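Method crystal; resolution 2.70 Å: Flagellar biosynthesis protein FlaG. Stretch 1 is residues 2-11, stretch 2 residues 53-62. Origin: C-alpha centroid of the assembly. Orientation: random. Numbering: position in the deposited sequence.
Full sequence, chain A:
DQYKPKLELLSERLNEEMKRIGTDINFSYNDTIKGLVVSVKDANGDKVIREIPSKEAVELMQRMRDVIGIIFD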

# COMPACT_ATOMS: atom_id res chain seq x y z
N GLN A 2 -11.12 16.28 -9.71
CA GLN A 2 -11.61 15.03 -10.27
C GLN A 2 -10.67 13.88 -9.92
O GLN A 2 -9.56 13.77 -10.47
N TYR A 3 -11.15 13.02 -9.01
CA TYR A 3 -10.36 12.01 -8.32
C TYR A 3 -10.55 10.59 -8.88
O TYR A 3 -9.75 9.68 -8.60
N LYS A 4 -11.63 10.40 -9.64
CA LYS A 4 -11.99 9.08 -10.17
C LYS A 4 -11.00 8.52 -11.20
O LYS A 4 -10.40 7.47 -10.94
N PRO A 5 -10.80 9.22 -12.35
CA PRO A 5 -9.89 8.68 -13.37
C PRO A 5 -8.51 8.29 -12.83
O PRO A 5 -8.00 7.22 -13.17
N LYS A 6 -7.94 9.12 -11.98
CA LYS A 6 -6.58 8.90 -11.52
C LYS A 6 -6.43 7.80 -10.49
O LYS A 6 -5.45 7.05 -10.52
N LEU A 7 -7.40 7.68 -9.59
CA LEU A 7 -7.36 6.61 -8.60
C LEU A 7 -7.73 5.28 -9.25
O LEU A 7 -7.29 4.22 -8.81
N GLU A 8 -8.52 5.36 -10.33
CA GLU A 8 -8.85 4.18 -11.13
C GLU A 8 -7.60 3.65 -11.80
O GLU A 8 -7.33 2.44 -11.77
N LEU A 9 -6.84 4.56 -12.39
CA LEU A 9 -5.61 4.23 -13.09
C LEU A 9 -4.56 3.72 -12.10
O LEU A 9 -3.96 2.67 -12.31
N LEU A 10 -4.37 4.47 -11.02
CA LEU A 10 -3.49 4.08 -9.91
C LEU A 10 -3.82 2.68 -9.39
O LEU A 10 -2.94 1.97 -8.91
N SER A 11 -5.09 2.30 -9.48
CA SER A 11 -5.51 0.99 -9.01
C SER A 11 -5.04 -0.11 -9.96
O SER A 11 -4.44 -1.10 -9.52
N PRO A 53 -10.94 7.69 1.66
CA PRO A 53 -11.68 8.61 0.79
C PRO A 53 -10.77 9.34 -0.18
O PRO A 53 -9.61 9.60 0.16
N SER A 54 -11.31 9.64 -1.36
CA SER A 54 -10.58 10.21 -2.50
C SER A 54 -9.47 11.19 -2.12
O SER A 54 -8.32 11.00 -2.49
N LYS A 55 -9.84 12.22 -1.37
CA LYS A 55 -8.91 13.30 -1.08
C LYS A 55 -7.75 12.86 -0.21
O LYS A 55 -6.60 13.20 -0.46
N GLU A 56 -8.04 12.08 0.83
CA GLU A 56 -6.99 11.62 1.72
C GLU A 56 -6.03 10.66 0.99
O GLU A 56 -4.85 10.57 1.33
N ALA A 57 -6.55 9.98 -0.03
CA ALA A 57 -5.78 9.00 -0.79
C ALA A 57 -4.78 9.67 -1.72
O ALA A 57 -3.65 9.19 -1.89
N VAL A 58 -5.19 10.78 -2.32
CA VAL A 58 -4.31 11.49 -3.24
C VAL A 58 -3.16 12.18 -2.49
O VAL A 58 -2.01 12.16 -2.94
N GLU A 59 -3.48 12.76 -1.33
CA GLU A 59 -2.45 13.35 -0.47
C GLU A 59 -1.44 12.30 0.00
O GLU A 59 -0.24 12.56 0.05
N LEU A 60 -1.95 11.12 0.34
CA LEU A 60 -1.14 10.02 0.84
C LEU A 60 -0.20 9.47 -0.21
O LEU A 60 0.98 9.26 0.05
N MET A 61 -0.74 9.21 -1.40
CA MET A 61 0.10 8.81 -2.52
C MET A 61 1.17 9.85 -2.86
O MET A 61 2.27 9.49 -3.27
N GLN A 62 0.88 11.12 -2.64
CA GLN A 62 1.90 12.14 -2.85
C GLN A 62 3.00 12.14 -1.78
O GLN A 62 4.19 12.19 -2.13

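On a helix, side chains three or four residues apart come to the same side, where they can pack against a neighbour without any hydrogen bond; the pair in FlaG is a compact example. Helices 4-11 and 54-62 run at 56° to one another, their axes no closer than 11.0 Å, and the contact is made largely by side chains; no hydrogen bond joins the two stretches.

Pro53, at the N-cap position, takes no part in the contact. Ser54 begins it, pointing toward the other stretch with chi1 in m. Its OG lies 3.6 Å from Tyr3 CB but finds its hydrogen-bond partner elsewhere in the structure, while its carbonyl O sits 3.9 Å from Leu7 CD1. Lys55 leaves sideways, all four chi angles t, and its end leads away; the middle of this extended chain passes Tyr3, with Lys55 CG 3.8 Å from Tyr3 OH. Tyr3, an m rotamer directed toward stretch 2, lays one ring face over Ser54 C and Lys55 CA, so the aromatic ring packs on the first turn of the helix itself.

Glu56 is out of reach. One turn on from Ser54, Ala57 and Val58 both point in. The small Ala57 offers CB to Leu7 CD1 at 4.1 Å. Val58, chi1 t, places CG2 3.4 Å from Tyr3 CD1 and 4.2 Å from Leu7 CD2, so a single methyl bridges two residues of stretch 1. Leu7 (m, t) packs against both Ala57 and Val58, and both of its methyls, CD1 and CD2, lie 4.2 Å from Val58 CG2.

Glu59 and Leu60 again make no contact. Met61 closes the series: with chi1 and chi2 both m, its SD comes 4.1 Å from CD1 of Leu10, whose chi1 is t and chi2 lies between wells at -102°. Gln62 makes no contact.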

# COMPACT_ATOMS: atom_id res chain seq x y z
CB GLN A 2 -11.86 15.14 -11.77
CG GLN A 2 -13.22 15.74 -12.11
CD GLN A 2 -13.56 16.97 -11.26
OE1 GLN A 2 -14.20 16.85 -10.20
NE2 GLN A 2 -13.14 18.16 -11.71
CB TYR A 3 -10.72 12.01 -6.83
CG TYR A 3 -10.29 13.24 -6.05
CD1 TYR A 3 -8.95 13.52 -5.84
CD2 TYR A 3 -11.23 14.12 -5.51
CE1 TYR A 3 -8.54 14.64 -5.13
CE2 TYR A 3 -10.83 15.25 -4.79
CZ TYR A 3 -9.48 15.50 -4.61
OH TYR A 3 -9.05 16.60 -3.90
CB LYS A 4 -13.44 9.08 -10.68
CG LYS A 4 -13.90 7.77 -11.32
CD LYS A 4 -15.31 7.94 -11.89
CE LYS A 4 -15.84 6.66 -12.53
NZ LYS A 4 -17.07 6.93 -13.35
CB PRO A 5 -9.72 9.86 -14.34
CG PRO A 5 -10.94 10.63 -14.20
CD PRO A 5 -11.35 10.53 -12.76
CB LYS A 6 -5.96 10.20 -11.00
CG LYS A 6 -5.80 11.21 -12.08
CD LYS A 6 -4.96 12.41 -11.64
CE LYS A 6 -4.95 13.47 -12.75
NZ LYS A 6 -5.11 12.82 -14.10
CB LEU A 7 -8.25 6.91 -7.38
CG LEU A 7 -7.69 8.00 -6.44
CD1 LEU A 7 -8.60 8.27 -5.26
CD2 LEU A 7 -6.26 7.67 -5.99
CB GLU A 8 -9.90 4.51 -12.19
CG GLU A 8 -11.30 4.70 -11.63
CD GLU A 8 -12.39 4.45 -12.65
OE1 GLU A 8 -12.07 4.30 -13.85
OE2 GLU A 8 -13.58 4.41 -12.25
CB LEU A 9 -5.11 5.46 -13.86
CG LEU A 9 -3.90 5.39 -14.79
CD1 LEU A 9 -4.11 4.41 -15.93
CD2 LEU A 9 -3.62 6.78 -15.32
CB LEU A 10 -3.66 5.09 -8.76
CG LEU A 10 -2.65 5.22 -7.61
CD1 LEU A 10 -3.13 4.56 -6.33
CD2 LEU A 10 -1.29 4.69 -8.02
CB SER A 11 -7.03 0.92 -8.81
OG SER A 11 -7.43 1.72 -7.71
CB PRO A 53 -12.37 9.58 1.77
CG PRO A 53 -11.93 9.19 3.15
CD PRO A 53 -11.37 7.79 3.06
CB SER A 54 -11.54 10.90 -3.47
OG SER A 54 -12.24 9.98 -4.29
CB LYS A 55 -9.66 14.47 -0.45
CG LYS A 55 -8.83 15.72 -0.22
CD LYS A 55 -9.71 16.94 -0.05
CE LYS A 55 -8.95 18.11 0.55
NZ LYS A 55 -9.83 19.29 0.82
CB GLU A 56 -7.59 10.97 2.97
CG GLU A 56 -8.35 11.96 3.88
CD GLU A 56 -9.05 11.27 5.05
OE1 GLU A 56 -9.46 10.10 4.89
OE2 GLU A 56 -9.21 11.89 6.13
CB ALA A 57 -6.72 8.11 -1.59
CB VAL A 58 -5.11 12.48 -4.09
CG1 VAL A 58 -4.18 13.21 -5.06
CG2 VAL A 58 -6.21 11.74 -4.84
CB GLU A 59 -3.09 14.03 0.74
CG GLU A 59 -3.93 15.26 0.36
CD GLU A 59 -4.67 15.87 1.55
OE1 GLU A 59 -4.69 15.25 2.64
OE2 GLU A 59 -5.23 16.98 1.37
CB LEU A 60 -2.05 8.90 1.32
CG LEU A 60 -1.42 7.55 1.61
CD1 LEU A 60 -0.63 7.63 2.90
CD2 LEU A 60 -2.51 6.51 1.69
CB MET A 61 -0.76 8.47 -3.74
CG MET A 61 -1.58 7.19 -3.54
SD MET A 61 -0.54 5.74 -3.39
CE MET A 61 -0.31 5.55 -1.62
CB GLN A 62 1.27 13.52 -3.04
CG GLN A 62 0.68 13.69 -4.43
CD GLN A 62 -0.19 14.92 -4.56
OE1 GLN A 62 -0.71 15.45 -3.57
NE2 GLN A 62 -0.35 15.40 -5.79